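Local coordinates for protein 2-C-methyl-D-erythritol 4-phosphate cytidylyltransferase (Anaerococcus prevotii, PDB 4KT7) that probably catalyses cytidylyl transfer from CTP to 2-C-methyl-D-erythritol 4-phosphate in isoprenoid biosynthesis, releasing diphosphate, at residues A12-A17 and I56-R61; E41-T46 and V112-S117; R80-S85 and L96-P101; E118-K123 and H210-N215. One frame throughout, in Å; residues are numbered along the deposited sequence.

From the N terminus, strand 10-16 pairs with strand 55-60 in interaction 1, closing a loop that carries helix 39-48. Interaction 2 starts from that helix, so it crosses interaction 1, and closes much later, on the loop 112-117. Interaction 3 is nested inside interaction 2: it joins strand 79-83 to the chain leaving helix 88-97. It also adjoins interaction 1, because strands 55-60 and 79-83 are neighbours in the sheet. Interaction 4 opens one residue after interaction 2 ends and joins helix 118-127 to the distant loop 210-215. Interactions 2 and 4 meet where Ser117 OG contacts Glu212 OE2, while interactions 3 and 4 lie on opposite sides of the chain's centre.

Interaction 1 (A12-A17 and I56-R61)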
# COMPACT_ATOMS: atom_id res chain seq x y z
N ALA A 12 -20.34 -7.24 -17.05
CA ALA A 12 -19.01 -6.98 -16.50
C ALA A 12 -18.12 -6.42 -17.59
O ALA A 12 -18.15 -6.89 -18.74
CB ALA A 12 -18.39 -8.24 -15.91
N ILE A 13 -17.36 -5.39 -17.23
CA ILE A 13 -16.39 -4.76 -18.10
C ILE A 13 -15.00 -5.04 -17.52
O ILE A 13 -14.69 -4.58 -16.42
CB ILE A 13 -16.62 -3.22 -18.14
CG1 ILE A 13 -17.97 -2.90 -18.80
CG2 ILE A 13 -15.50 -2.52 -18.88
CD1 ILE A 13 -18.32 -1.40 -18.80
N ILE A 14 -14.19 -5.81 -18.24
CA ILE A 14 -12.82 -6.13 -17.83
C ILE A 14 -11.86 -5.28 -18.65
O ILE A 14 -11.77 -5.43 -19.87
CB ILE A 14 -12.46 -7.60 -18.14
CG1 ILE A 14 -13.47 -8.58 -17.51
CG2 ILE A 14 -11.05 -7.90 -17.66
CD1 ILE A 14 -13.50 -8.55 -16.01
N THR A 15 -11.13 -4.37 -18.01
CA THR A 15 -10.24 -3.52 -18.79
C THR A 15 -8.87 -4.14 -18.96
O THR A 15 -8.15 -4.40 -17.98
CB THR A 15 -10.13 -2.09 -18.21
OG1 THR A 15 -9.70 -2.16 -16.85
CG2 THR A 15 -11.49 -1.37 -18.28
N ALA A 16 -8.50 -4.39 -20.22
CA ALA A 16 -7.15 -4.83 -20.56
C ALA A 16 -6.52 -3.94 -21.65
O ALA A 16 -5.76 -4.42 -22.50
CB ALA A 16 -7.16 -6.30 -20.99
N ALA A 17 -6.82 -2.65 -21.61
CA ALA A 17 -6.38 -1.74 -22.66
C ALA A 17 -5.40 -0.70 -22.13
O ALA A 17 -5.35 0.42 -22.64
CB ALA A 17 -7.57 -1.06 -23.32
N ILE A 56 -19.86 -10.42 -20.57
CA ILE A 56 -18.54 -9.90 -20.23
C ILE A 56 -17.96 -9.13 -21.42
O ILE A 56 -17.85 -9.68 -22.53
CB ILE A 56 -17.57 -11.06 -19.89
CG1 ILE A 56 -18.08 -11.87 -18.69
CG2 ILE A 56 -16.14 -10.54 -19.63
CD1 ILE A 56 -17.16 -13.06 -18.34
N ILE A 57 -17.59 -7.88 -21.18
CA ILE A 57 -16.99 -7.01 -22.19
C ILE A 57 -15.53 -6.78 -21.84
O ILE A 57 -15.22 -6.24 -20.77
CB ILE A 57 -17.67 -5.62 -22.24
CG1 ILE A 57 -19.19 -5.75 -22.39
CG2 ILE A 57 -17.10 -4.79 -23.39
CD1 ILE A 57 -19.60 -6.57 -23.50
N LEU A 58 -14.64 -7.22 -22.72
CA LEU A 58 -13.21 -6.95 -22.59
C LEU A 58 -12.91 -5.67 -23.32
O LEU A 58 -13.34 -5.46 -24.45
CB LEU A 58 -12.37 -8.06 -23.22
CG LEU A 58 -12.29 -9.36 -22.44
CD1 LEU A 58 -11.83 -10.49 -23.36
CD2 LEU A 58 -11.32 -9.19 -21.30
N VAL A 59 -12.15 -4.79 -22.69
CA VAL A 59 -11.72 -3.61 -23.42
C VAL A 59 -10.22 -3.77 -23.66
O VAL A 59 -9.43 -3.89 -22.70
CB VAL A 59 -12.05 -2.32 -22.66
CG1 VAL A 59 -11.74 -1.13 -23.52
CG2 VAL A 59 -13.55 -2.30 -22.26
N ILE A 60 -9.83 -3.79 -24.93
CA ILE A 60 -8.46 -4.17 -25.30
C ILE A 60 -7.71 -3.10 -26.09
O ILE A 60 -8.29 -2.13 -26.58
CB ILE A 60 -8.46 -5.46 -26.14
CG1 ILE A 60 -9.07 -5.20 -27.52
CG2 ILE A 60 -9.21 -6.57 -25.40
CD1 ILE A 60 -8.82 -6.32 -28.55
N ARG A 61 -6.40 -3.29 -26.21
CA ARG A 61 -5.61 -2.54 -27.17
C ARG A 61 -5.82 -3.18 -28.53
O ARG A 61 -5.87 -4.41 -28.64
CB ARG A 61 -4.13 -2.59 -26.80
CG ARG A 61 -3.78 -1.87 -25.52
CD ARG A 61 -2.29 -1.97 -25.24
NE ARG A 61 -1.48 -1.87 -26.46
CZ ARG A 61 -1.05 -0.73 -26.98
NH1 ARG A 61 -1.36 0.43 -26.41
NH2 ARG A 61 -0.31 -0.74 -28.09
O HOH W 1 -5.28 -5.40 -24.86
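Ala12 to Thr15 run alongside Ile56 to Val59 as neighbouring parallel strands of the Rossmann-like core sheet, joined through helix 39-48 in a beta-alpha-beta crossover. The backbones pair tightly at first. Ile57 N reaches Ala12 O at 2.7 Å and Ile57 O accepts from Ile14 N, so Ile57 bonds through both to the residues either side of Ile13; Ile14 does the same to Ile57 and Val59, the pattern of parallel strands. Beta-branched isoleucine and valine suit the extended backbone, and with Leu58 they fill both faces. On the face turned to helix 39-48, Ile14 and Leu58 lie side by side, Leu58 CD2 touching Ile14 CB at 3.7 Å, while Ile14 CG1 meets Ile56 CG2 at 3.9 Å. On the other face, toward helix 88-97, Ile13 CG2 meets Val59 CG2 at 3.9 Å. Val59 CG1 is anti to the backbone N (chi1 -173°), which leaves CG2 as the branch facing Ile13.

At the far end the backbone pairing is lost after Ala16 N bonds to Val59 O. Ala17 is poorly ordered where the chain enters the glycine-rich loop that, in relatives, holds the CTP phosphates; yet its CB, small enough for the place, still lies 3.4 Å from Ile60 C. Arg61 turns its guanidinium to Asp63. Here a water replaces the direct pairing, donating to Ala16 O at 2.6 Å and accepting from Arg61 N at 2.7 Å.

Interaction 2 (E41-T46 and V112-S117)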
# COMPACT_ATOMS: atom_id res chain seq x y z
N GLU A 41 -5.81 -14.21 -18.80
CA GLU A 41 -6.48 -15.51 -18.87
C GLU A 41 -6.90 -15.99 -17.49
O GLU A 41 -7.98 -16.56 -17.32
CB GLU A 41 -5.58 -16.56 -19.51
CG GLU A 41 -5.50 -16.50 -21.02
CD GLU A 41 -4.72 -17.67 -21.59
OE1 GLU A 41 -3.47 -17.64 -21.51
OE2 GLU A 41 -5.35 -18.62 -22.08
N ILE A 42 -6.05 -15.78 -16.49
CA ILE A 42 -6.37 -16.19 -15.13
C ILE A 42 -7.58 -15.39 -14.65
O ILE A 42 -8.50 -15.93 -14.01
CB ILE A 42 -5.17 -15.94 -14.18
CG1 ILE A 42 -3.92 -16.67 -14.70
CG2 ILE A 42 -5.50 -16.37 -12.75
CD1 ILE A 42 -2.63 -16.15 -14.12
N THR A 43 -7.60 -14.10 -14.97
CA THR A 43 -8.69 -13.22 -14.58
C THR A 43 -9.99 -13.65 -15.24
O THR A 43 -11.02 -13.81 -14.59
CB THR A 43 -8.40 -11.78 -15.02
OG1 THR A 43 -7.13 -11.38 -14.50
CG2 THR A 43 -9.49 -10.83 -14.52
N LEU A 44 -9.92 -13.83 -16.56
CA LEU A 44 -11.09 -14.18 -17.35
C LEU A 44 -11.63 -15.55 -16.95
O LEU A 44 -12.85 -15.77 -16.93
CB LEU A 44 -10.72 -14.14 -18.83
CG LEU A 44 -11.84 -13.97 -19.84
CD1 LEU A 44 -12.77 -12.85 -19.40
CD2 LEU A 44 -11.26 -13.67 -21.20
N ASP A 45 -10.73 -16.46 -16.59
CA ASP A 45 -11.12 -17.75 -16.04
C ASP A 45 -12.03 -17.55 -14.84
O ASP A 45 -13.10 -18.16 -14.75
CB ASP A 45 -9.90 -18.56 -15.62
CG ASP A 45 -9.36 -19.43 -16.74
OD1 ASP A 45 -9.97 -19.46 -17.83
OD2 ASP A 45 -8.32 -20.09 -16.51
N THR A 46 -11.59 -16.71 -13.90
CA THR A 46 -12.40 -16.48 -12.71
C THR A 46 -13.74 -15.81 -13.03
O THR A 46 -14.78 -16.28 -12.55
CB THR A 46 -11.64 -15.67 -11.63
OG1 THR A 46 -10.52 -16.43 -11.16
CG2 THR A 46 -12.57 -15.37 -10.44
N VAL A 112 -5.60 -6.88 -15.16
CA VAL A 112 -4.34 -7.27 -14.52
C VAL A 112 -4.43 -7.51 -13.00
O VAL A 112 -3.42 -7.41 -12.30
CB VAL A 112 -3.18 -6.28 -14.82
CG1 VAL A 112 -2.86 -6.28 -16.32
CG2 VAL A 112 -3.53 -4.88 -14.34
N ARG A 113 -5.64 -7.80 -12.51
CA ARG A 113 -5.82 -8.25 -11.12
C ARG A 113 -6.35 -9.68 -11.15
O ARG A 113 -7.54 -9.92 -10.98
CB ARG A 113 -6.78 -7.34 -10.34
CG ARG A 113 -6.24 -5.92 -10.03
CD ARG A 113 -7.19 -5.14 -9.14
NE ARG A 113 -6.73 -3.76 -8.89
CZ ARG A 113 -6.01 -3.38 -7.84
NH1 ARG A 113 -5.66 -4.28 -6.92
NH2 ARG A 113 -5.63 -2.11 -7.70
N PRO A 114 -5.45 -10.64 -11.40
CA PRO A 114 -5.85 -12.03 -11.69
C PRO A 114 -6.30 -12.82 -10.46
O PRO A 114 -6.88 -13.90 -10.62
CB PRO A 114 -4.55 -12.64 -12.24
CG PRO A 114 -3.47 -11.87 -11.53
CD PRO A 114 -3.99 -10.46 -11.47
N PHE A 115 -6.04 -12.31 -9.26
CA PHE A 115 -6.23 -13.13 -8.07
C PHE A 115 -7.53 -12.86 -7.29
O PHE A 115 -7.80 -13.55 -6.31
CB PHE A 115 -5.01 -13.04 -7.15
CG PHE A 115 -3.71 -13.41 -7.82
CD1 PHE A 115 -3.62 -14.54 -8.62
CD2 PHE A 115 -2.59 -12.61 -7.67
CE1 PHE A 115 -2.42 -14.88 -9.24
CE2 PHE A 115 -1.38 -12.94 -8.30
CZ PHE A 115 -1.31 -14.08 -9.08
N ALA A 116 -8.33 -11.89 -7.72
CA ALA A 116 -9.63 -11.66 -7.08
C ALA A 116 -10.43 -12.96 -7.11
O ALA A 116 -10.58 -13.57 -8.17
CB ALA A 116 -10.40 -10.51 -7.76
N SER A 117 -10.90 -13.42 -5.96
CA SER A 117 -11.59 -14.71 -5.90
C SER A 117 -12.97 -14.52 -6.47
O SER A 117 -13.46 -13.40 -6.57
CB SER A 117 -11.72 -15.19 -4.46
OG SER A 117 -12.55 -14.27 -3.73
O HOH W 2 -9.02 -14.89 -9.65
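Ile42 and Pro114 supply the apolar part of this contact between helix 39-48 and the loop that follows strand 105-110, their CB atoms 3.9 Å apart. Proline suits the place because its rigid ring offers a compact apolar surface, one used twice: within the loop, Pro114 CG sits 3.7 Å above the centre of the Phe115 ring. Methyl groups also make van der Waals contacts with carbonyl oxygens: Ile42 CG2 comes to 3.5 Å from Pro114 O. Thr46 does likewise: with OG1 beside the backbone N (chi1 -64°), CG2 is anti to that N and packs 3.5 Å from Ala116 O.

The polar part is indirect. Thr43 OG1 comes to 3.2 Å from Pro114 CA, yet Gly111 O, just before Val112, and Val39 O, one turn back in its own helix, are both within hydrogen-bonding reach and must share its one proton. A threonine thus meets both a carbonyl and a carbon surface. Thr46 OG1 donates to a water at 2.6 Å, and that water donates to both Pro114 O and Ala116 O, bridging helix and loop and satisfying two carbonyls at once.

Charge fixes the loop from its other side, where Arg113 NE forms a salt bridge with Asp110 OD2. Arg113 to Ala116 make a type I beta turn, after which Ser117 OG caps Leu120 N. This sequence of strand, turn and N-cap is a strand-to-helix connection of the Rossmann-like fold, and the corresponding loop lies at the active site in IspD relatives, as it probably does here.

Interaction 3 (R80-S85 and L96-P101)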
# COMPACT_ATOMS: atom_id res chain seq x y z
N ARG A 80 -17.39 -10.80 -25.27
CA ARG A 80 -16.89 -10.15 -26.48
C ARG A 80 -15.95 -9.02 -26.10
O ARG A 80 -15.71 -8.77 -24.91
CB ARG A 80 -18.05 -9.63 -27.33
CG ARG A 80 -18.94 -8.64 -26.61
CD ARG A 80 -20.18 -8.25 -27.42
NE ARG A 80 -20.86 -7.12 -26.79
CZ ARG A 80 -21.81 -7.25 -25.88
NH1 ARG A 80 -22.21 -8.46 -25.50
NH2 ARG A 80 -22.37 -6.17 -25.33
N TYR A 81 -15.41 -8.34 -27.11
CA TYR A 81 -14.45 -7.27 -26.85
C TYR A 81 -14.70 -6.04 -27.69
O TYR A 81 -15.25 -6.14 -28.80
CB TYR A 81 -13.02 -7.79 -27.08
CG TYR A 81 -12.70 -8.18 -28.52
CD1 TYR A 81 -12.31 -7.23 -29.45
CD2 TYR A 81 -12.76 -9.51 -28.92
CE1 TYR A 81 -12.00 -7.60 -30.76
CE2 TYR A 81 -12.46 -9.89 -30.22
CZ TYR A 81 -12.09 -8.92 -31.13
OH TYR A 81 -11.78 -9.29 -32.42
N VAL A 82 -14.29 -4.89 -27.16
CA VAL A 82 -14.24 -3.63 -27.90
C VAL A 82 -12.85 -3.02 -27.76
O VAL A 82 -12.09 -3.38 -26.85
CB VAL A 82 -15.31 -2.61 -27.40
CG1 VAL A 82 -16.70 -3.08 -27.78
CG2 VAL A 82 -15.21 -2.43 -25.90
N TYR A 83 -12.50 -2.09 -28.65
CA TYR A 83 -11.21 -1.42 -28.57
C TYR A 83 -11.27 -0.37 -27.46
O TYR A 83 -12.29 0.30 -27.27
CB TYR A 83 -10.86 -0.71 -29.88
CG TYR A 83 -10.59 -1.61 -31.08
CD1 TYR A 83 -10.32 -2.95 -30.93
CD2 TYR A 83 -10.61 -1.08 -32.36
CE1 TYR A 83 -10.06 -3.76 -32.04
CE2 TYR A 83 -10.36 -1.86 -33.47
CZ TYR A 83 -10.09 -3.20 -33.31
OH TYR A 83 -9.85 -3.96 -34.44
N GLY A 84 -10.18 -0.22 -26.72
CA GLY A 84 -10.13 0.81 -25.68
C GLY A 84 -9.68 2.15 -26.25
O GLY A 84 -9.65 2.33 -27.46
N SER A 85 -9.34 3.10 -25.39
CA SER A 85 -8.94 4.41 -25.88
C SER A 85 -7.63 4.85 -25.23
O SER A 85 -6.78 4.01 -24.93
CB SER A 85 -10.05 5.44 -25.67
OG SER A 85 -9.73 6.64 -26.35
N LEU A 96 -18.65 0.83 -21.59
CA LEU A 96 -20.03 1.18 -21.22
C LEU A 96 -20.95 1.36 -22.41
O LEU A 96 -22.14 1.02 -22.34
CB LEU A 96 -20.08 2.45 -20.37
CG LEU A 96 -19.48 2.39 -18.96
CD1 LEU A 96 -19.30 3.81 -18.44
CD2 LEU A 96 -20.39 1.61 -17.99
N LYS A 97 -20.41 1.90 -23.51
CA LYS A 97 -21.19 2.08 -24.74
C LYS A 97 -21.57 0.75 -25.40
O LYS A 97 -22.56 0.68 -26.15
CB LYS A 97 -20.39 2.91 -25.76
CG LYS A 97 -20.48 4.42 -25.56
CD LYS A 97 -19.85 5.16 -26.76
CE LYS A 97 -18.35 5.01 -26.76
NZ LYS A 97 -17.70 5.63 -27.96
N ALA A 98 -20.79 -0.29 -25.13
CA ALA A 98 -20.98 -1.59 -25.79
C ALA A 98 -21.86 -2.57 -25.01
O ALA A 98 -22.04 -3.72 -25.41
CB ALA A 98 -19.64 -2.24 -26.09
N LEU A 99 -22.41 -2.12 -23.89
CA LEU A 99 -23.24 -2.99 -23.05
C LEU A 99 -24.57 -3.31 -23.73
O LEU A 99 -25.11 -2.48 -24.47
CB LEU A 99 -23.48 -2.37 -21.65
CG LEU A 99 -22.24 -2.13 -20.78
CD1 LEU A 99 -22.60 -1.60 -19.39
CD2 LEU A 99 -21.42 -3.40 -20.65
N ASP A 100 -25.08 -4.51 -23.48
CA ASP A 100 -26.40 -4.93 -23.93
C ASP A 100 -27.45 -3.91 -23.50
O ASP A 100 -27.37 -3.37 -22.39
CB ASP A 100 -26.70 -6.27 -23.27
CG ASP A 100 -27.84 -6.98 -23.92
OD1 ASP A 100 -29.00 -6.59 -23.66
OD2 ASP A 100 -27.59 -7.95 -24.67
N PRO A 101 -28.44 -3.62 -24.37
CA PRO A 101 -29.48 -2.63 -24.02
C PRO A 101 -30.25 -2.99 -22.75
O PRO A 101 -30.81 -2.11 -22.09
CB PRO A 101 -30.43 -2.70 -25.22
CG PRO A 101 -29.59 -3.19 -26.35
CD PRO A 101 -28.61 -4.14 -25.73
O HOH W 3 -25.15 -9.48 -24.77
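Arg80 begins the contact by extending from strand 79-83 to Ala98, just past the end of helix 88-97, which follows that strand in the chain, a strand-helix unit of the Rossmann-like core. Its CG stands between the backbone N and the carbonyl carbon (chi1 59°), and the chain is extended to NE, a reach that suits arginine. NH2 donates to Ala98 O at an N-H...O angle of 151°; the modelled 2.5 Å between NH2 and Ala98 O is doubtfully short. The guanidinium offers its edge to the backbone of Leu99 and Asp100. NH1 makes a salt bridge with Glu55 and reaches a water at 3.2 Å, which donates to Asp100 OD2 at 2.9 Å. A methionine in place of Arg80 would probably leave Ala98 O and the Glu55 carboxylate without this partner and break the water link to Asp100.

Two residues on, Val82 turns to the same side, and its CG1 packs 3.5 Å from Ala98 CB, closer than usual for two carbons; the small alanine lets strand and chain approach. The chemistry implies a divided seam: a small apolar contact beside a cation probably balanced by Glu55 and, through water, by Asp100.

Interaction 4 (E118-K123 and H210-N215); sequences EELFLK and HGEYSN
Leu120, in the first turns of helix 118-127, packs, within the Rossmann-like GT-A clan domain, against the loop after strand 206-210, whose residues Glu212 to Asn215 form a type I beta turn. The van der Waals contacts come from the branches of this leucine. CD1 lies 3.5 Å from His210 O and 3.9 Å from Gly211 CA. CD2 meets Asn215 ND2 at 3.7 Å, an amide engaged with Thr167 and Gln166. Glu212 runs past the leucine side chain in the reverse direction, its OE2 3.8 Å from Leu120 CB. His210 packs on Met151 of the second subunit.

The charged groups gather beside Leu120. Glu212 OE2 bonds to Ser117 OG, the hydroxyl that caps the helix, and stands 4.4 Å from Glu119 OE1. These like charges would repel, an effect probably eased by Lys123 and by the water between them. Replacing Lys123 by an alanine would probably leave His210 O without this donor and the two carboxylates without their nearby positive charge.

The hydrogen bonds come from the lysine ammonium group: NZ donates to that water at 2.8 Å and to His210 O at 3.1 Å, where it sits tilted 19° from the carbonyl plane.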
# COMPACT_ATOMS: atom_id res chain seq x y z
N GLU A 118 -13.60 -15.62 -6.84
CA GLU A 118 -14.99 -15.61 -7.28
C GLU A 118 -15.91 -15.04 -6.18
O GLU A 118 -16.85 -14.30 -6.47
CB GLU A 118 -15.40 -17.03 -7.64
CG GLU A 118 -16.75 -17.19 -8.27
CD GLU A 118 -17.07 -18.65 -8.54
OE1 GLU A 118 -16.13 -19.38 -8.95
OE2 GLU A 118 -18.24 -19.06 -8.34
N GLU A 119 -15.62 -15.37 -4.93
CA GLU A 119 -16.39 -14.86 -3.79
C GLU A 119 -16.37 -13.34 -3.69
O GLU A 119 -17.35 -12.72 -3.27
CB GLU A 119 -15.86 -15.47 -2.49
CG GLU A 119 -16.72 -15.19 -1.29
CD GLU A 119 -15.95 -15.24 0.02
OE1 GLU A 119 -14.74 -14.89 0.02
OE2 GLU A 119 -16.55 -15.63 1.05
N LEU A 120 -15.26 -12.72 -4.07
CA LEU A 120 -15.17 -11.27 -4.02
C LEU A 120 -16.09 -10.64 -5.05
O LEU A 120 -16.72 -9.59 -4.79
CB LEU A 120 -13.73 -10.81 -4.25
CG LEU A 120 -13.47 -9.32 -4.16
CD1 LEU A 120 -13.86 -8.82 -2.78
CD2 LEU A 120 -12.00 -8.98 -4.47
N PHE A 121 -16.16 -11.24 -6.23
CA PHE A 121 -17.10 -10.76 -7.25
C PHE A 121 -18.55 -10.92 -6.81
O PHE A 121 -19.37 -10.03 -7.04
CB PHE A 121 -16.89 -11.50 -8.57
CG PHE A 121 -15.60 -11.12 -9.26
CD1 PHE A 121 -15.53 -9.96 -10.03
CD2 PHE A 121 -14.47 -11.92 -9.15
CE1 PHE A 121 -14.33 -9.61 -10.68
CE2 PHE A 121 -13.29 -11.57 -9.79
CZ PHE A 121 -13.22 -10.41 -10.55
N LEU A 122 -18.88 -12.06 -6.21
CA LEU A 122 -20.23 -12.29 -5.69
C LEU A 122 -20.58 -11.30 -4.58
O LEU A 122 -21.70 -10.78 -4.53
CB LEU A 122 -20.36 -13.72 -5.17
CG LEU A 122 -20.27 -14.84 -6.22
CD1 LEU A 122 -20.36 -16.23 -5.58
CD2 LEU A 122 -21.37 -14.66 -7.26
N LYS A 123 -19.62 -11.03 -3.69
CA LYS A 123 -19.86 -10.07 -2.61
C LYS A 123 -20.11 -8.68 -3.16
O LYS A 123 -20.95 -7.93 -2.63
CB LYS A 123 -18.68 -10.04 -1.65
CG LYS A 123 -18.63 -11.25 -0.71
CD LYS A 123 -17.20 -11.49 -0.20
CE LYS A 123 -16.67 -10.28 0.57
NZ LYS A 123 -15.21 -10.36 0.90
N HIS A 210 -15.10 -5.42 1.82
CA HIS A 210 -13.74 -5.86 2.14
C HIS A 210 -13.14 -6.64 0.98
O HIS A 210 -13.70 -7.65 0.52
CB HIS A 210 -13.70 -6.71 3.40
CG HIS A 210 -13.98 -5.95 4.66
ND1 HIS A 210 -13.10 -5.03 5.19
CD2 HIS A 210 -15.04 -5.98 5.51
CE1 HIS A 210 -13.61 -4.52 6.29
NE2 HIS A 210 -14.78 -5.08 6.51
N GLY A 211 -12.00 -6.17 0.49
CA GLY A 211 -11.30 -6.85 -0.58
C GLY A 211 -10.29 -7.85 -0.04
O GLY A 211 -10.35 -8.29 1.12
N GLU A 212 -9.35 -8.22 -0.89
CA GLU A 212 -8.38 -9.23 -0.55
C GLU A 212 -6.99 -8.63 -0.67
O GLU A 212 -6.71 -7.93 -1.63
CB GLU A 212 -8.57 -10.45 -1.46
CG GLU A 212 -9.83 -11.26 -1.09
CD GLU A 212 -10.35 -12.16 -2.21
OE1 GLU A 212 -9.77 -12.17 -3.32
OE2 GLU A 212 -11.38 -12.84 -1.98
N TYR A 213 -6.13 -8.88 0.32
CA TYR A 213 -4.78 -8.35 0.27
C TYR A 213 -4.01 -9.00 -0.88
O TYR A 213 -3.14 -8.38 -1.48
CB TYR A 213 -4.05 -8.52 1.61
CG TYR A 213 -4.56 -7.55 2.66
CD1 TYR A 213 -4.24 -6.20 2.59
CD2 TYR A 213 -5.37 -7.99 3.71
CE1 TYR A 213 -4.72 -5.30 3.54
CE2 TYR A 213 -5.86 -7.09 4.67
CZ TYR A 213 -5.52 -5.75 4.58
OH TYR A 213 -6.00 -4.87 5.53
N SER A 214 -4.36 -10.24 -1.18
CA SER A 214 -3.75 -10.96 -2.29
C SER A 214 -4.15 -10.42 -3.67
O SER A 214 -3.50 -10.74 -4.67
CB SER A 214 -4.11 -12.45 -2.21
OG SER A 214 -5.52 -12.61 -2.11
N ASN A 215 -5.20 -9.60 -3.74
CA ASN A 215 -5.73 -9.12 -5.02
C ASN A 215 -4.90 -7.94 -5.58
O ASN A 215 -5.41 -6.83 -5.78
CB ASN A 215 -7.20 -8.73 -4.85
CG ASN A 215 -7.89 -8.40 -6.16
OD1 ASN A 215 -7.46 -8.84 -7.25
ND2 ASN A 215 -8.99 -7.63 -6.07
O HOH W 4 -13.33 -12.11 -0.26